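Local structure of enoyl-CoA hydratase EchA1 (Mycobacterium marinum, 3QXI) at residues L60-I64 and A201-T205. The protein probably catalyses the reversible addition of water to the double bond of 2-enoyl-CoA thioesters. Residues are numbered along the deposited sequence; the frame is centred on the assembly and turned at random.
Sequences LSVGI and AEKIT
V62 meets the last turn of helix 193-205 with both of its methyl groups, each in a different place. CG1, anti to the backbone N, lies 3.7 Å from A201 CB, whereas CG2 reaches into the turn between A201 and T205. There V62 CG2 sits 3.2 Å from T205 OG1, the shortest approach between the segments, and, roughly at right angles to that approach, meets I204 CG2 at 3.9 Å. The hydroxyl touched by that methyl is already engaged: T205 OG1 donates to A201 O over 3.0 Å, at a C=O...O angle of 135° and from above the carbonyl plane. T205 N donates to the same A201 O, so two bonds from one residue grip this carbonyl oxygen. With chi1 at -67°, T205 OG1 stands beside its own backbone N, which lets it fold back along the helix and present an oxygen whose hydrogen is committed to A201. In the crotonase fold this is helix-on-sheet packing: strand 62-67, an inner strand between 25-30 and 105-109, runs nearly antiparallel to the helix, with short-segment axes at 168° and 9.0 Å apart. I106 and I25 of the flanking strands also touch A201, so the alanine is seated across three strands. Further along the strand the fit slackens, I64 adding a single methyl contact, CD1 to A201 CB at 4.1 Å. The other end is the more open to solvent: S61 and T205 are both partly exposed, and S61 CB comes within 3.6 Å of T205 OG1. The S61 hydroxyl is instead hydrogen-bonded to NE of R24, a residue that also touches the T205 side chain. On the far side of the helix, exposed K203 forms a salt bridge with D171 of a second subunit.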
loop_
_atom_site.group_PDB
_atom_site.type_symbol
_atom_site.label_atom_id
_atom_site.label_comp_id
_atom_site.label_asym_id
_atom_site.label_seq_id
_atom_site.Cartn_x
_atom_site.Cartn_y
_atom_site.Cartn_z
ATOM N N LEU B 60 -8.458 15.689 -27.634
ATOM C CA LEU B 60 -8.815 14.634 -26.679
ATOM C C LEU B 60 -8.248 14.889 -25.277
ATOM O O LEU B 60 -7.099 15.358 -25.134
ATOM C CB LEU B 60 -8.311 13.264 -27.156
ATOM C CG LEU B 60 -8.860 12.692 -28.466
ATOM C CD1 LEU B 60 -8.049 11.470 -28.881
ATOM C CD2 LEU B 60 -10.311 12.335 -28.367
ATOM N N SER B 61 -9.038 14.556 -24.258
ATOM C CA SER B 61 -8.597 14.674 -22.858
ATOM C C SER B 61 -8.466 13.362 -22.063
ATOM O O SER B 61 -7.622 13.263 -21.179
ATOM C CB SER B 61 -9.502 15.644 -22.106
ATOM O OG SER B 61 -9.375 16.943 -22.629
ATOM N N VAL B 62 -9.293 12.369 -22.375
ATOM C CA VAL B 62 -9.369 11.109 -21.605
ATOM C C VAL B 62 -9.655 9.921 -22.515
ATOM O O VAL B 62 -10.439 10.037 -23.453
ATOM C CB VAL B 62 -10.516 11.154 -20.536
ATOM C CG1 VAL B 62 -10.485 9.926 -19.658
ATOM C CG2 VAL B 62 -10.422 12.395 -19.666
ATOM N N GLY B 63 -9.033 8.785 -22.230
ATOM C CA GLY B 63 -9.251 7.558 -22.963
ATOM C C GLY B 63 -10.166 6.689 -22.148
ATOM O O GLY B 63 -10.211 6.839 -20.938
ATOM N N ILE B 64 -10.934 5.808 -22.803
ATOM C CA ILE B 64 -11.664 4.719 -22.127
ATOM C C ILE B 64 -11.412 3.390 -22.833
ATOM O O ILE B 64 -11.570 3.287 -24.027
ATOM C CB ILE B 64 -13.178 4.992 -22.088
ATOM C CG1 ILE B 64 -13.457 6.261 -21.280
ATOM C CG2 ILE B 64 -13.969 3.764 -21.500
ATOM C CD1 ILE B 64 -14.922 6.651 -21.304
ATOM N N ALA B 201 -15.145 10.138 -17.000
ATOM C CA ALA B 201 -14.245 10.818 -17.924
ATOM C C ALA B 201 -14.624 12.297 -18.116
ATOM O O ALA B 201 -13.752 13.173 -18.230
ATOM C CB ALA B 201 -14.198 10.094 -19.264
ATOM N N GLU B 202 -15.926 12.574 -18.140
ATOM C CA GLU B 202 -16.374 13.951 -18.296
ATOM C C GLU B 202 -15.982 14.849 -17.105
ATOM O O GLU B 202 -15.602 15.994 -17.310
ATOM C CB GLU B 202 -17.861 14.001 -18.704
ATOM C CG GLU B 202 -17.957 13.939 -20.247
ATOM C CD GLU B 202 -19.296 13.515 -20.826
ATOM O OE1 GLU B 202 -20.275 13.297 -20.075
ATOM O OE2 GLU B 202 -19.366 13.397 -22.077
ATOM N N LYS B 203 -16.015 14.314 -15.879
ATOM C CA LYS B 203 -15.588 15.078 -14.703
ATOM C C LYS B 203 -14.122 15.499 -14.838
ATOM O O LYS B 203 -13.749 16.620 -14.526
ATOM C CB LYS B 203 -15.790 14.282 -13.413
ATOM C CG LYS B 203 -17.242 14.207 -12.942
ATOM C CD LYS B 203 -17.526 12.925 -12.144
ATOM C CE LYS B 203 -16.623 12.791 -10.926
ATOM N NZ LYS B 203 -16.863 13.962 -10.032
ATOM N N ILE B 204 -13.306 14.589 -15.339
ATOM C CA ILE B 204 -11.870 14.805 -15.478
ATOM C C ILE B 204 -11.574 15.755 -16.629
ATOM O O ILE B 204 -10.734 16.643 -16.485
ATOM C CB ILE B 204 -11.117 13.481 -15.633
ATOM C CG1 ILE B 204 -11.136 12.710 -14.304
ATOM C CG2 ILE B 204 -9.685 13.733 -16.070
ATOM C CD1 ILE B 204 -10.799 11.244 -14.475
ATOM N N THR B 205 -12.289 15.556 -17.741
ATOM C CA THR B 205 -12.287 16.435 -18.908
ATOM C C THR B 205 -12.701 17.901 -18.635
ATOM O O THR B 205 -12.278 18.807 -19.355
ATOM C CB THR B 205 -13.173 15.832 -20.036
ATOM O OG1 THR B 205 -12.555 14.639 -20.520
ATOM C CG2 THR B 205 -13.301 16.786 -21.205
#